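PDB 2HQY: phosphatidylglycerol lysyltransferase C-terminal domain-containing protein from Bacteroides thetaiotaomicron, which is of unknown function but binds coenzyme A and is probably related to aminoacyl-transferring enzymes of the acetyltransferase clan. Local coordinates for residues G274-K277 / A278-Y282; T115-R118 / A119-D122. All coordinates share one frame; numbering follows the deposited sequence.

Contact 1. Residues G274-K277 / A278-Y282; sequences GLRK and AKLSY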
loop_
_atom_site.group_PDB
_atom_site.type_symbol
_atom_site.label_atom_id
_atom_site.label_comp_id
_atom_site.label_asym_id
_atom_site.label_seq_id
_atom_site.Cartn_x
_atom_site.Cartn_y
_atom_site.Cartn_z
ATOM N N GLY A 274 -27.135 -9.008 6.311
ATOM C CA GLY A 274 -26.914 -9.167 7.752
ATOM C C GLY A 274 -26.397 -7.909 8.412
ATOM O O GLY A 274 -26.893 -7.499 9.464
ATOM N N LEU A 275 -25.405 -7.293 7.778
ATOM C CA LEU A 275 -24.783 -6.071 8.257
ATOM C C LEU A 275 -25.786 -4.915 8.227
ATOM O O LEU A 275 -25.813 -4.084 9.140
ATOM C CB LEU A 275 -23.585 -5.744 7.373
ATOM C CG LEU A 275 -22.335 -5.012 7.879
ATOM C CD1 LEU A 275 -21.808 -5.537 9.221
ATOM C CD2 LEU A 275 -21.248 -5.124 6.815
ATOM N N ARG A 276 -26.591 -4.863 7.169
ATOM C CA ARG A 276 -27.590 -3.802 7.027
ATOM C C ARG A 276 -28.619 -3.867 8.147
ATOM O O ARG A 276 -28.953 -2.844 8.733
ATOM C CB ARG A 276 -28.276 -3.900 5.666
ATOM C CG ARG A 276 -29.456 -2.931 5.441
ATOM C CD ARG A 276 -29.806 -2.917 3.909
ATOM N NE ARG A 276 -28.684 -2.339 3.154
ATOM C CZ ARG A 276 -28.578 -2.282 1.828
ATOM N NH1 ARG A 276 -29.528 -2.776 1.042
ATOM N NH2 ARG A 276 -27.504 -1.733 1.284
ATOM N N LYS A 277 -29.161 -5.065 8.404
ATOM C CA LYS A 277 -30.108 -5.246 9.517
ATOM C C LYS A 277 -29.485 -4.921 10.864
ATOM O O LYS A 277 -30.123 -4.262 11.680
ATOM C CB LYS A 277 -30.739 -6.646 9.522
ATOM C CG LYS A 277 -31.866 -6.791 8.466
ATOM C CD LYS A 277 -32.462 -8.179 8.476
ATOM C CE LYS A 277 -31.507 -9.198 7.859
ATOM N NZ LYS A 277 -32.177 -10.524 7.743
ATOM N N ALA A 278 -28.237 -5.351 11.086
ATOM C CA ALA A 278 -27.503 -5.018 12.301
ATOM C C ALA A 278 -27.385 -3.491 12.508
ATOM O O ALA A 278 -27.685 -2.977 13.582
ATOM C CB ALA A 278 -26.117 -5.686 12.276
ATOM N N LYS A 279 -26.954 -2.777 11.465
ATOM C CA LYS A 279 -26.725 -1.339 11.570
ATOM C C LYS A 279 -28.054 -0.561 11.681
ATOM O O LYS A 279 -28.150 0.405 12.449
ATOM C CB LYS A 279 -25.834 -0.840 10.422
ATOM C CG LYS A 279 -24.398 -1.430 10.521
ATOM C CD LYS A 279 -23.352 -0.779 9.625
ATOM C CE LYS A 279 -21.959 -1.332 10.053
ATOM N NZ LYS A 279 -20.794 -1.041 9.166
ATOM N N LEU A 280 -29.085 -0.995 10.943
ATOM C CA LEU A 280 -30.410 -0.386 11.125
ATOM C C LEU A 280 -30.974 -0.590 12.542
ATOM O O LEU A 280 -31.700 0.276 13.046
ATOM C CB LEU A 280 -31.414 -0.916 10.091
ATOM C CG LEU A 280 -31.234 -0.424 8.662
ATOM C CD1 LEU A 280 -32.083 -1.281 7.699
ATOM C CD2 LEU A 280 -31.582 1.067 8.527
ATOM N N SER A 281 -30.667 -1.730 13.157
ATOM C CA SER A 281 -31.226 -2.113 14.474
ATOM C C SER A 281 -30.759 -1.174 15.588
ATOM O O SER A 281 -31.396 -1.104 16.644
ATOM C CB SER A 281 -30.892 -3.574 14.859
ATOM O OG SER A 281 -29.520 -3.749 15.263
ATOM N N TYR A 282 -29.634 -0.481 15.370
ATOM C CA TYR A 282 -29.134 0.485 16.360
ATOM C C TYR A 282 -29.698 1.902 16.132
ATOM O O TYR A 282 -29.269 2.856 16.778
ATOM C CB TYR A 282 -27.599 0.503 16.372
ATOM C CG TYR A 282 -27.006 -0.482 17.359
ATOM C CD1 TYR A 282 -26.471 -1.699 16.930
ATOM C CD2 TYR A 282 -27.005 -0.207 18.733
ATOM C CE1 TYR A 282 -25.923 -2.616 17.848
ATOM C CE2 TYR A 282 -26.471 -1.115 19.662
ATOM C CZ TYR A 282 -25.935 -2.316 19.224
ATOM O OH TYR A 282 -25.412 -3.206 20.144
#

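Contact 2. Residues T115-R118 / A119-D122; sequences TEDR and AYAD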
loop_
_atom_site.group_PDB
_atom_site.type_symbol
_atom_site.label_atom_id
_atom_site.label_comp_id
_atom_site.label_asym_id
_atom_site.label_seq_id
_atom_site.Cartn_x
_atom_site.Cartn_y
_atom_site.Cartn_z
ATOM N N THR A 115 -24.242 9.638 -9.439
ATOM C CA THR A 115 -24.713 8.273 -9.183
ATOM C C THR A 115 -24.483 7.934 -7.714
ATOM O O THR A 115 -23.589 8.485 -7.072
ATOM C CB THR A 115 -23.996 7.245 -10.087
ATOM O OG1 THR A 115 -22.584 7.283 -9.838
ATOM C CG2 THR A 115 -24.255 7.535 -11.566
ATOM N N GLU A 116 -25.289 7.024 -7.186
ATOM C CA GLU A 116 -25.246 6.721 -5.772
ATOM C C GLU A 116 -25.390 5.206 -5.617
ATOM O O GLU A 116 -26.050 4.556 -6.418
ATOM C CB GLU A 116 -26.381 7.489 -5.078
ATOM C CG GLU A 116 -26.394 7.471 -3.560
ATOM C CD GLU A 116 -27.296 6.389 -3.008
ATOM O OE1 GLU A 116 -28.136 5.869 -3.790
ATOM O OE2 GLU A 116 -27.168 6.059 -1.799
ATOM N N ASP A 117 -24.737 4.654 -4.604
ATOM C CA ASP A 117 -24.861 3.239 -4.296
ATOM C C ASP A 117 -25.084 3.141 -2.794
ATOM O O ASP A 117 -24.197 3.437 -1.999
ATOM C CB ASP A 117 -23.611 2.460 -4.755
ATOM C CG ASP A 117 -23.759 0.941 -4.593
ATOM O OD1 ASP A 117 -24.638 0.493 -3.824
ATOM O OD2 ASP A 117 -22.994 0.190 -5.248
ATOM N N ARG A 118 -26.299 2.748 -2.421
ATOM C CA ARG A 118 -26.714 2.634 -1.036
ATOM C C ARG A 118 -25.761 1.747 -0.183
ATOM O O ARG A 118 -25.644 1.936 1.031
ATOM C CB ARG A 118 -28.153 2.107 -1.027
ATOM C CG ARG A 118 -28.728 1.771 0.315
ATOM C CD ARG A 118 -28.793 2.977 1.247
ATOM N NE ARG A 118 -29.377 2.586 2.532
ATOM C CZ ARG A 118 -28.737 1.883 3.464
ATOM N NH1 ARG A 118 -27.460 1.524 3.275
ATOM N NH2 ARG A 118 -29.359 1.563 4.600
ATOM N N ALA A 119 -25.066 0.819 -0.843
ATOM C CA ALA A 119 -24.078 -0.047 -0.193
ATOM C C ALA A 119 -22.992 0.748 0.504
ATOM O O ALA A 119 -22.402 0.264 1.456
ATOM C CB ALA A 119 -23.454 -0.963 -1.207
ATOM N N TYR A 120 -22.743 1.964 0.020
ATOM C CA TYR A 120 -21.673 2.815 0.542
ATOM C C TYR A 120 -22.087 3.954 1.459
ATOM O O TYR A 120 -21.236 4.742 1.884
ATOM C CB TYR A 120 -20.812 3.326 -0.617
ATOM C CG TYR A 120 -20.278 2.166 -1.413
ATOM C CD1 TYR A 120 -19.396 1.257 -0.841
ATOM C CD2 TYR A 120 -20.695 1.950 -2.717
ATOM C CE1 TYR A 120 -18.928 0.166 -1.561
ATOM C CE2 TYR A 120 -20.230 0.883 -3.439
ATOM C CZ TYR A 120 -19.352 -0.004 -2.856
ATOM O OH TYR A 120 -18.898 -1.077 -3.602
ATOM N N ALA A 121 -23.367 4.028 1.787
ATOM C CA ALA A 121 -23.860 5.045 2.719
ATOM C C ALA A 121 -23.317 4.750 4.118
ATOM O O ALA A 121 -23.159 3.584 4.467
ATOM C CB ALA A 121 -25.394 5.055 2.736
ATOM N N ASP A 122 -23.034 5.798 4.896
ATOM C CA ASP A 122 -22.580 5.651 6.285
ATOM C C ASP A 122 -23.768 5.715 7.228
ATOM O O ASP A 122 -24.695 6.522 7.048
ATOM C CB ASP A 122 -21.633 6.770 6.712
ATOM C CG ASP A 122 -20.243 6.648 6.135
ATOM O OD1 ASP A 122 -19.856 5.585 5.593
ATOM O OD2 ASP A 122 -19.517 7.651 6.259
HETATM O O HOH W 1 -24.378 1.312 3.846
#

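Contact 1. Residues G274-K277 / A278-Y282
Gly274 to Leu280 lie on one alpha-helix, in which each carbonyl of 274-277 receives the amide four residues on: Ala278 N lies 3.0 Å from Gly274 O, Lys279 N 2.9 Å from Leu275 O, and Leu280 N 2.9 Å from Arg276 O. The last of the series, Ser281 N to Lys277 O, still measures 3.0 Å, but its N-H...O angle has fallen to 137°. The amide of Ser281 also makes a weak bond to Ala278 O, evidence that the coil is tightening here. Ser281 OG reaches the same carbonyl, donating to Ala278 O at 2.6 Å; with chi1 at 74° it stands between the backbone N and the carbonyl carbon, turned back over the preceding turn. An alanine here would take away this hydroxyl, so that Ala278 O would probably keep just the weak amide bond among those described, and Lys141, whose NZ also bonds OG, would lose that partner. Arg276 and Leu280 run side by side in the same direction, Arg276 CG meeting Leu280 CD1 at 3.8 Å. One residue back, the extended aliphatic chain of Lys279 passes Leu275, with CE 4.3 Å from Leu275 CD1; Leu275 also touches the bound coenzyme A. The Lys279 ammonium goes on to the carbonyls of Arg266 and Glu268, while Arg276 NE pairs with Asp269. This helix packs on strand 122-126, where Arg276, Lys279 and Leu280 all touch Tyr123; Tyr282, further along, touches Tyr125 and also Ala247 and Asn250 of helix 245-256.

Contact 2. Residues T115-R118 / A119-D122
Asp117 and Tyr120 bring two flat groups together at a steep tilt, the carboxylate and ring planes standing 75° apart. The closest approach is Asp117 OD2 to Tyr120 CE2 at 3.4 Å, an oblique one, with Asp117 CB and CG nearest Tyr120 CD2 and CE2. One face of the same ring carries the methyl of Ala119, whose CB sits 4.2 Å above the plane of the Tyr120 ring and over its centre. The other carboxylate oxygen turns to the backbone: Ala119 N donates to Asp117 OD1 at 3.0 Å, arriving from above the carboxylate plane, 41° out of it. Having CG anti to the backbone N (chi1 -174°) sets the carboxylate beside its own carbonyl carbon, within reach of the amide two residues on, and so closes an Asx turn. The main chain is wound in the same place by Tyr120 N to Asp117 O, 2.9 Å, and then by Ala121 N to Arg118 O, 3.2 Å, two successive i to i+3 bonds that define the short 3-10 segment. A water lies 2.7 Å from Ala121 O and 3.1 Å from Arg118 O, in position to donate to either; other acceptors compete for its protons. Arg118 bends at chi2, which brings NH1 obliquely to within 4.1 Å of Ala121 CB, while its guanidinium is held by Asp269 and by the hydroxyl of Tyr123. The turn is the connection from strand 112-116 to strand 122-126, both antiparallel neighbours of strand 286-295: Thr115 bonds Met292 and Asp122 bonds Leu288 through the backbone, and the side chain of Ala121 touches Ile287 of the same strand.

How the contacts relate
Contact 2 precedes contact 1 in the chain, and their centres lie 15 Å apart, yet they touch: Arg276 NH2 is 3.8 Å from Arg118 NH1 and 4.1 Å from the backbone CA of Ala119. The two guanidinium groups gather round one carboxylate, since Arg276 NE and Arg118 NH1 both pair with Asp269 OD2, which would probably offset their like charges. Tyr123 is a second shared neighbour. The relation to coenzyme A differs. Leu275 of contact 1 lines the pocket, its side chain about 4 Å from the ligand, whereas the side chain of Tyr120 of contact 2 stays about 9 Å away and touches another pocket residue, Leu270.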